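Local structure of AlyGC (Glaciecola chathamensis, 5GKD) at residues I503-K508 with T530-T535; S474-L479 with R499-E504; K508-L513 with N542-I547. The protein is an alginate lyase of polysaccharide lyase family 6 that cleaves the polysaccharide alginate, probably by beta-elimination. One frame throughout, in Å; residues are numbered along the deposited sequence.

How the interactions relate
All three contacts lie in the C-terminal parallel beta-helix, between chain segments one coil apart. Interactions 1 and 2 belong to one parallel sheet. Strand 503-505 is its shared member, with 477-479 on one flank and 530-534 on the other; the two centres are about 8 Å apart. Interaction 3 belongs to another face of the helix, where strand 510-514 pairs with 543-548. Its centre is about 9 Å from interaction 1 and 15 Å from interaction 2. Along the chain interaction 2 comes first, and the segments of 1 and 3 alternate. I503, I532, L511 and L513 meet between the two faces, so the contacts share one apolar interior.

Interaction 1. Residues I503-K508 with T530-T535; sequences IEINNK and TLIRTT
The guanidinium of R533 has CB of E504 over one face. At its edge, in the plane, lie OG1 of T530 and CA of T535. The E504 carboxylate is turned 72° against it. The two residues pair on neighbouring parallel strands, one coil apart in the C-terminal parallel beta-helix. Chi1 of 65° puts R533 CG between its backbone N and carbonyl carbon, and the chain runs extended to NE. R533 NH1 bonds to E504 OE1 at 2.9 Å, a salt bridge to that oxygen's anti lone pair. The same NH1 donates to T534 O. NE is held by T501 OG1, and NH2 has a long, weak ion pair with E121 of the second subunit. A leucine for R533 would probably leave E504 OE1 without its charged mate and T501 OG1 without the NE donor. On the opposite face I532 meets both isoleucines of the other strand. Its CG1 lies 4.4 Å from I503 CB, and its CG2 4.5 Å from I505 CD1. Backbone bonds join I503 N to L531 O, R533 N to I503 O and I505 N to R533 O. A fourth bond, T535 N to I505 O, is 2.7 Å long, with the donor 44° above the carbonyl plane.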
loop_
_atom_site.group_PDB
_atom_site.type_symbol
_atom_site.label_atom_id
_atom_site.label_comp_id
_atom_site.label_asym_id
_atom_site.label_seq_id
_atom_site.Cartn_x
_atom_site.Cartn_y
_atom_site.Cartn_z
ATOM N N ILE A 503 16.455 -2.286 8.031
ATOM C CA ILE A 503 16.081 -3.640 7.633
ATOM C C ILE A 503 14.662 -3.640 7.077
ATOM O O ILE A 503 13.731 -3.143 7.724
ATOM C CB ILE A 503 16.182 -4.636 8.803
ATOM C CG1 ILE A 503 17.621 -4.742 9.286
ATOM C CG2 ILE A 503 15.672 -6.003 8.371
ATOM C CD1 ILE A 503 17.772 -5.586 10.521
ATOM N N GLU A 504 14.504 -4.238 5.901
ATOM C CA GLU A 504 13.232 -4.435 5.225
ATOM C C GLU A 504 12.939 -5.927 5.154
ATOM O O GLU A 504 13.800 -6.712 4.751
ATOM C CB GLU A 504 13.274 -3.839 3.818
ATOM C CG GLU A 504 12.072 -4.151 2.970
ATOM C CD GLU A 504 12.249 -3.698 1.532
ATOM O OE1 GLU A 504 11.692 -2.647 1.160
ATOM O OE2 GLU A 504 12.953 -4.396 0.773
ATOM N N ILE A 505 11.741 -6.318 5.552
ATOM C CA ILE A 505 11.341 -7.718 5.554
ATOM C C ILE A 505 10.451 -7.954 4.335
ATOM O O ILE A 505 9.345 -7.413 4.242
ATOM C CB ILE A 505 10.640 -8.110 6.862
ATOM C CG1 ILE A 505 11.533 -7.776 8.058
ATOM C CG2 ILE A 505 10.287 -9.601 6.854
ATOM C CD1 ILE A 505 10.880 -8.030 9.425
ATOM N N ASN A 506 10.946 -8.759 3.404
ATOM C CA ASN A 506 10.254 -9.156 2.189
ATOM C C ASN A 506 9.620 -10.527 2.361
ATOM O O ASN A 506 9.831 -11.211 3.361
ATOM C CB ASN A 506 11.225 -9.194 1.006
ATOM C CG ASN A 506 11.699 -7.814 0.585
ATOM O OD1 ASN A 506 12.902 -7.546 0.493
ATOM N ND2 ASN A 506 10.758 -6.933 0.317
ATOM N N ASN A 507 8.855 -10.934 1.345
ATOM C CA ASN A 507 8.325 -12.287 1.287
ATOM C C ASN A 507 9.417 -13.296 1.588
ATOM O O ASN A 507 10.524 -13.201 1.055
ATOM C CB ASN A 507 7.725 -12.563 -0.091
ATOM C CG ASN A 507 6.425 -11.832 -0.305
ATOM O OD1 ASN A 507 5.649 -11.639 0.629
ATOM N ND2 ASN A 507 6.177 -11.418 -1.532
ATOM N N LYS A 508 9.104 -14.252 2.467
ATOM C CA LYS A 508 9.962 -15.347 2.903
ATOM C C LYS A 508 10.979 -14.873 3.935
ATOM O O LYS A 508 11.690 -15.697 4.508
ATOM C CB LYS A 508 10.684 -16.047 1.733
ATOM C CG LYS A 508 9.703 -16.491 0.626
ATOM C CD LYS A 508 10.383 -16.945 -0.645
ATOM C CE LYS A 508 11.201 -18.170 -0.387
ATOM N NZ LYS A 508 10.383 -19.153 0.359
ATOM N N THR A 530 12.198 4.808 9.329
ATOM C CA THR A 530 11.650 3.578 9.880
ATOM C C THR A 530 12.807 2.603 9.993
ATOM O O THR A 530 13.295 2.113 8.974
ATOM C CB THR A 530 10.535 3.003 8.991
ATOM O OG1 THR A 530 11.051 2.762 7.682
ATOM C CG2 THR A 530 9.358 3.958 8.871
ATOM N N LEU A 531 13.248 2.320 11.212
ATOM C CA LEU A 531 14.438 1.488 11.369
ATOM C C LEU A 531 14.201 0.083 10.833
ATOM O O LEU A 531 15.014 -0.448 10.070
ATOM C CB LEU A 531 14.877 1.440 12.833
ATOM C CG LEU A 531 16.278 0.857 13.026
ATOM C CD1 LEU A 531 17.357 1.888 12.755
ATOM C CD2 LEU A 531 16.431 0.245 14.423
ATOM N N ILE A 532 13.092 -0.537 11.213
ATOM C CA ILE A 532 12.736 -1.863 10.726
ATOM C C ILE A 532 11.307 -1.823 10.200
ATOM O O ILE A 532 10.443 -1.144 10.766
ATOM C CB ILE A 532 12.889 -2.938 11.820
ATOM C CG1 ILE A 532 14.308 -2.923 12.391
ATOM C CG2 ILE A 532 12.530 -4.325 11.274
ATOM C CD1 ILE A 532 14.509 -3.886 13.538
ATOM N N ARG A 533 11.059 -2.535 9.106
ATOM C CA ARG A 533 9.736 -2.530 8.498
ATOM C C ARG A 533 9.627 -3.719 7.565
ATOM O O ARG A 533 10.632 -4.326 7.190
ATOM C CB ARG A 533 9.461 -1.220 7.731
ATOM C CG ARG A 533 10.357 -0.966 6.507
ATOM C CD ARG A 533 9.906 0.257 5.679
ATOM N NE ARG A 533 10.919 0.636 4.698
ATOM C CZ ARG A 533 11.111 0.016 3.534
ATOM N NH1 ARG A 533 10.335 -1.007 3.181
ATOM N NH2 ARG A 533 12.065 0.418 2.707
ATOM N N THR A 534 8.390 -4.054 7.207
ATOM C CA THR A 534 8.174 -4.928 6.073
ATOM C C THR A 534 8.401 -4.148 4.787
ATOM O O THR A 534 8.440 -2.919 4.778
ATOM C CB THR A 534 6.754 -5.516 6.068
ATOM O OG1 THR A 534 5.798 -4.483 5.815
ATOM C CG2 THR A 534 6.436 -6.193 7.385
ATOM N N THR A 535 8.515 -4.878 3.680
ATOM C CA THR A 535 8.339 -4.252 2.377
ATOM C C THR A 535 7.021 -3.486 2.337
ATOM O O THR A 535 6.067 -3.806 3.051
ATOM C CB THR A 535 8.362 -5.294 1.255
ATOM O OG1 THR A 535 8.137 -4.659 -0.008
ATOM C CG2 THR A 535 7.295 -6.346 1.467
#

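Interaction 2. Residues S474-L479 with R499-E504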
loop_
_atom_site.group_PDB
_atom_site.type_symbol
_atom_site.label_atom_id
_atom_site.label_comp_id
_atom_site.label_asym_id
_atom_site.label_seq_id
_atom_site.Cartn_x
_atom_site.Cartn_y
_atom_site.Cartn_z
ATOM N N SER A 474 25.053 1.500 4.444
ATOM C CA SER A 474 24.690 2.474 3.430
ATOM C C SER A 474 23.616 1.973 2.477
ATOM O O SER A 474 23.145 2.747 1.640
ATOM C CB SER A 474 25.930 2.868 2.617
ATOM O OG SER A 474 26.649 1.713 2.230
ATOM N N LYS A 475 23.226 0.710 2.576
ATOM C CA LYS A 475 22.236 0.129 1.682
ATOM C C LYS A 475 21.236 -0.663 2.504
ATOM O O LYS A 475 21.619 -1.375 3.438
ATOM C CB LYS A 475 22.896 -0.770 0.637
ATOM C CG LYS A 475 23.744 0.013 -0.347
ATOM C CD LYS A 475 24.348 -0.859 -1.442
ATOM C CE LYS A 475 25.427 -1.792 -0.890
ATOM N NZ LYS A 475 26.147 -2.547 -1.973
ATOM N N ILE A 476 19.954 -0.528 2.156
ATOM C CA ILE A 476 18.902 -1.222 2.885
ATOM C C ILE A 476 19.192 -2.717 2.923
ATOM O O ILE A 476 19.595 -3.318 1.919
ATOM C CB ILE A 476 17.538 -0.917 2.254
ATOM C CG1 ILE A 476 17.155 0.538 2.523
ATOM C CG2 ILE A 476 16.473 -1.832 2.804
ATOM C CD1 ILE A 476 15.844 0.927 1.885
ATOM N N LEU A 477 19.027 -3.314 4.099
ATOM C CA LEU A 477 19.197 -4.751 4.286
ATOM C C LEU A 477 17.842 -5.403 4.053
ATOM O O LEU A 477 16.998 -5.427 4.949
ATOM C CB LEU A 477 19.708 -5.049 5.689
ATOM C CG LEU A 477 21.166 -4.834 6.094
ATOM C CD1 LEU A 477 21.968 -4.119 5.048
ATOM C CD2 LEU A 477 21.232 -4.111 7.425
ATOM N N SER A 478 17.606 -5.916 2.849
ATOM C CA SER A 478 16.318 -6.520 2.534
ATOM C C SER A 478 16.424 -8.024 2.728
ATOM O O SER A 478 17.294 -8.679 2.143
ATOM C CB SER A 478 15.848 -6.156 1.123
ATOM O OG SER A 478 16.874 -6.325 0.179
ATOM N N LEU A 479 15.556 -8.553 3.576
ATOM C CA LEU A 479 15.579 -9.944 3.999
ATOM C C LEU A 479 14.478 -10.707 3.273
ATOM O O LEU A 479 13.296 -10.362 3.394
ATOM C CB LEU A 479 15.385 -10.023 5.510
ATOM C CG LEU A 479 15.686 -11.321 6.234
ATOM C CD1 LEU A 479 17.068 -11.821 5.867
ATOM C CD2 LEU A 479 15.611 -11.049 7.708
ATOM N N ARG A 499 20.642 4.975 6.066
ATOM C CA ARG A 499 19.478 5.144 5.199
ATOM C C ARG A 499 18.205 5.261 6.036
ATOM O O ARG A 499 18.199 5.029 7.247
ATOM C CB ARG A 499 19.348 3.975 4.208
ATOM C CG ARG A 499 20.568 3.735 3.313
ATOM C CD ARG A 499 20.566 4.597 2.041
ATOM N NE ARG A 499 20.916 5.992 2.296
ATOM C CZ ARG A 499 22.169 6.445 2.410
ATOM N NH1 ARG A 499 23.198 5.610 2.291
ATOM N NH2 ARG A 499 22.399 7.736 2.651
ATOM N N SER A 500 17.113 5.627 5.361
ATOM C CA SER A 500 15.820 5.776 6.024
ATOM C C SER A 500 15.345 4.473 6.651
ATOM O O SER A 500 14.592 4.489 7.628
ATOM C CB SER A 500 14.780 6.274 5.029
ATOM O OG SER A 500 14.894 7.669 4.875
ATOM N N THR A 501 15.760 3.348 6.102
ATOM C CA THR A 501 15.448 2.047 6.659
ATOM C C THR A 501 16.745 1.295 6.873
ATOM O O THR A 501 17.657 1.375 6.048
ATOM C CB THR A 501 14.526 1.237 5.731
ATOM O OG1 THR A 501 13.263 1.899 5.620
ATOM C CG2 THR A 501 14.314 -0.165 6.278
ATOM N N LEU A 502 16.828 0.600 8.004
ATOM C CA LEU A 502 17.912 -0.339 8.239
ATOM C C LEU A 502 17.594 -1.709 7.650
ATOM O O LEU A 502 18.368 -2.247 6.857
ATOM C CB LEU A 502 18.176 -0.459 9.739
ATOM C CG LEU A 502 19.291 -1.435 10.079
ATOM C CD1 LEU A 502 20.578 -0.965 9.432
ATOM C CD2 LEU A 502 19.434 -1.578 11.579
ATOM N N ILE A 503 16.455 -2.286 8.031
ATOM C CA ILE A 503 16.081 -3.640 7.633
ATOM C C ILE A 503 14.662 -3.640 7.077
ATOM O O ILE A 503 13.731 -3.143 7.724
ATOM C CB ILE A 503 16.182 -4.636 8.803
ATOM C CG1 ILE A 503 17.621 -4.742 9.286
ATOM C CG2 ILE A 503 15.672 -6.003 8.371
ATOM C CD1 ILE A 503 17.772 -5.586 10.521
ATOM N N GLU A 504 14.504 -4.238 5.901
ATOM C CA GLU A 504 13.232 -4.435 5.225
ATOM C C GLU A 504 12.939 -5.927 5.154
ATOM O O GLU A 504 13.800 -6.712 4.751
ATOM C CB GLU A 504 13.274 -3.839 3.818
ATOM C CG GLU A 504 12.072 -4.151 2.970
ATOM C CD GLU A 504 12.249 -3.698 1.532
ATOM O OE1 GLU A 504 11.692 -2.647 1.160
ATOM O OE2 GLU A 504 12.953 -4.396 0.773
#
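R499 wraps its side chain round the backbone carbonyl of S474. NH1 donates to S474 O at 2.9 Å, and the bond is nearly straight (167°). The oxygen lies at the guanidinium edge, in its plane. Bends at chi2 (-86°) and chi3 (75°) fold the chain back, and CG and CD of R499 rest against that oxygen. I476 spreads over two residues. Its CD1 comes 4.1 Å from T501 CB, and its CG2 lies 3.9 Å from E504 CB. L477 packs alongside L502, both pointing the same way, with CD2 3.8 Å from L502 CD1. The same L477 CD2 is 4.1 Å from I503 CG1. S478 uses CB, 3.4 Å from E504 OE2. L477 and S478 lie on one strand and I503 and E504 on its parallel neighbour; S474, I476 and R499 come from the preceding turns. The strands begin one sheet of the beta-helix, 477-479 outermost within this chain. Three backbone bonds set the pairing of L477 with I503 and of S478 with E504. They run from L477 N to L502 O, from E504 N to L477 O and from L479 N to E504 O. In the next shell, helix 450-457 covers L477 through L451, F452 and I455. N449 holds the hydroxyl of S474, and R533 takes OE1 of E504. On the outside, I476 packs on E121 of the second subunit, while L479 and I503 reach L511 in the interior.

Interaction 3. Residues K508-L513 with N542-I547; sequences KGNLTL and NYRLAI
N510 meets R544 with CG anti to the carbonyl carbon (chi1 -54°). Chi2 of -76° then turns OD1 to R544 N, which it accepts at 2.8 Å on a lone pair. It does the work of a backbone acceptor, since G509 O is 4.5 Å from R544 N. The R544 chain bends at chi3, and N510 CB lies over one face of the guanidinium. Amide and guanidinium planes are 51° apart. A water bridges N510 OD1 and R544 NE. N510 ND2 and R544 NH2, both donors, lie close but do not bond; they turn to T482 OG1 and V434 O. F436 adds a cation-pi contact to R544. A second water donates to both G509 O and N542 O, and takes a weak bond from K508 N. Beyond this end the pairing is regular: L511 N to R544 O, A546 N to L511 O and L513 N to A546 O. L511 and L545 lie side by side, CD2 to CD1 at 4.1 Å. On the opposite face T512 OG1 touches A546 CB at 3.5 Å. Parallel strands with aliphatic residues in line on successive coils (L511 over L545, L513 over I547) are characteristic of the parallel beta-helix of the pectate lyase-like clan.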
loop_
_atom_site.group_PDB
_atom_site.type_symbol
_atom_site.label_atom_id
_atom_site.label_comp_id
_atom_site.label_asym_id
_atom_site.label_seq_id
_atom_site.Cartn_x
_atom_site.Cartn_y
_atom_site.Cartn_z
ATOM N N LYS A 508 9.104 -14.252 2.467
ATOM C CA LYS A 508 9.962 -15.347 2.903
ATOM C C LYS A 508 10.979 -14.873 3.935
ATOM O O LYS A 508 11.690 -15.697 4.508
ATOM C CB LYS A 508 10.684 -16.047 1.733
ATOM C CG LYS A 508 9.703 -16.491 0.626
ATOM C CD LYS A 508 10.383 -16.945 -0.645
ATOM C CE LYS A 508 11.201 -18.170 -0.387
ATOM N NZ LYS A 508 10.383 -19.153 0.359
ATOM N N GLY A 509 11.054 -13.577 4.215
ATOM C CA GLY A 509 11.928 -13.098 5.263
ATOM C C GLY A 509 11.329 -13.326 6.643
ATOM O O GLY A 509 10.134 -13.134 6.870
ATOM N N ASN A 510 12.177 -13.768 7.562
ATOM C CA ASN A 510 11.864 -13.862 8.978
ATOM C C ASN A 510 13.160 -13.532 9.706
ATOM O O ASN A 510 14.231 -13.960 9.278
ATOM C CB ASN A 510 11.330 -15.258 9.378
ATOM C CG ASN A 510 10.121 -15.713 8.534
ATOM O OD1 ASN A 510 9.011 -15.249 8.736
ATOM N ND2 ASN A 510 10.343 -16.647 7.610
ATOM N N LEU A 511 13.076 -12.757 10.785
ATOM C CA LEU A 511 14.261 -12.132 11.354
ATOM C C LEU A 511 14.335 -12.341 12.860
ATOM O O LEU A 511 13.360 -12.089 13.569
ATOM C CB LEU A 511 14.277 -10.626 11.046
ATOM C CG LEU A 511 15.421 -9.819 11.679
ATOM C CD1 LEU A 511 16.778 -10.309 11.172
ATOM C CD2 LEU A 511 15.267 -8.308 11.446
ATOM N N THR A 512 15.493 -12.786 13.339
ATOM C CA THR A 512 15.839 -12.728 14.751
ATOM C C THR A 512 17.048 -11.825 14.923
ATOM O O THR A 512 18.048 -11.982 14.216
ATOM C CB THR A 512 16.136 -14.112 15.322
ATOM O OG1 THR A 512 14.926 -14.876 15.394
ATOM C CG2 THR A 512 16.750 -13.999 16.720
ATOM N N LEU A 513 16.933 -10.851 15.818
ATOM C CA LEU A 513 18.048 -10.036 16.270
ATOM C C LEU A 513 18.369 -10.437 17.701
ATOM O O LEU A 513 17.473 -10.487 18.550
ATOM C CB LEU A 513 17.726 -8.540 16.210
ATOM C CG LEU A 513 17.389 -7.914 14.860
ATOM C CD1 LEU A 513 17.032 -6.461 15.029
ATOM C CD2 LEU A 513 18.537 -8.050 13.910
ATOM N N ASN A 542 3.086 -14.497 5.528
ATOM C CA ASN A 542 3.298 -13.943 6.866
ATOM C C ASN A 542 4.802 -13.876 7.182
ATOM O O ASN A 542 5.639 -14.391 6.444
ATOM C CB ASN A 542 2.578 -14.782 7.930
ATOM C CG ASN A 542 1.078 -14.907 7.677
ATOM O OD1 ASN A 542 0.480 -14.085 6.991
ATOM N ND2 ASN A 542 0.468 -15.934 8.247
ATOM N N TYR A 543 5.150 -13.252 8.307
ATOM C CA TYR A 543 6.548 -13.179 8.721
ATOM C C TYR A 543 6.640 -13.307 10.236
ATOM O O TYR A 543 5.656 -13.138 10.952
ATOM C CB TYR A 543 7.230 -11.870 8.245
ATOM C CG TYR A 543 6.682 -10.644 8.916
ATOM C CD1 TYR A 543 5.501 -10.053 8.476
ATOM C CD2 TYR A 543 7.314 -10.099 10.011
ATOM C CE1 TYR A 543 4.985 -8.947 9.105
ATOM C CE2 TYR A 543 6.808 -8.977 10.640
ATOM C CZ TYR A 543 5.642 -8.411 10.190
ATOM O OH TYR A 543 5.141 -7.313 10.839
ATOM N N ARG A 544 7.852 -13.592 10.714
ATOM C CA ARG A 544 8.179 -13.690 12.128
ATOM C C ARG A 544 9.297 -12.707 12.466
ATOM O O ARG A 544 10.255 -12.557 11.705
ATOM C CB ARG A 544 8.620 -15.121 12.496
ATOM C CG ARG A 544 7.537 -16.176 12.384
ATOM C CD ARG A 544 8.102 -17.585 12.368
ATOM N NE ARG A 544 8.634 -17.950 11.058
ATOM C CZ ARG A 544 9.647 -18.792 10.875
ATOM N NH1 ARG A 544 10.239 -19.351 11.923
ATOM N NH2 ARG A 544 10.078 -19.057 9.656
ATOM N N LEU A 545 9.186 -12.053 13.622
ATOM C CA LEU A 545 10.202 -11.116 14.090
ATOM C C LEU A 545 10.467 -11.367 15.571
ATOM O O LEU A 545 9.547 -11.273 16.388
ATOM C CB LEU A 545 9.757 -9.665 13.843
ATOM C CG LEU A 545 10.631 -8.546 14.419
ATOM C CD1 LEU A 545 12.043 -8.642 13.893
ATOM C CD2 LEU A 545 10.031 -7.184 14.116
ATOM N N ALA A 546 11.716 -11.693 15.912
ATOM C CA ALA A 546 12.156 -11.909 17.289
ATOM C C ALA A 546 13.314 -10.972 17.599
ATOM O O ALA A 546 14.243 -10.842 16.797
ATOM C CB ALA A 546 12.589 -13.361 17.525
ATOM N N ILE A 547 13.251 -10.317 18.755
ATOM C CA ILE A 547 14.237 -9.328 19.175
ATOM C C ILE A 547 14.632 -9.643 20.611
ATOM O O ILE A 547 13.784 -9.605 21.510
ATOM C CB ILE A 547 13.686 -7.899 19.057
ATOM C CG1 ILE A 547 13.392 -7.579 17.593
ATOM C CG2 ILE A 547 14.658 -6.884 19.640
ATOM C CD1 ILE A 547 12.716 -6.282 17.399
HETATM O O HOH W 1 7.864 -13.881 5.125
HETATM O O HOH W 2 6.938 -17.358 8.652
#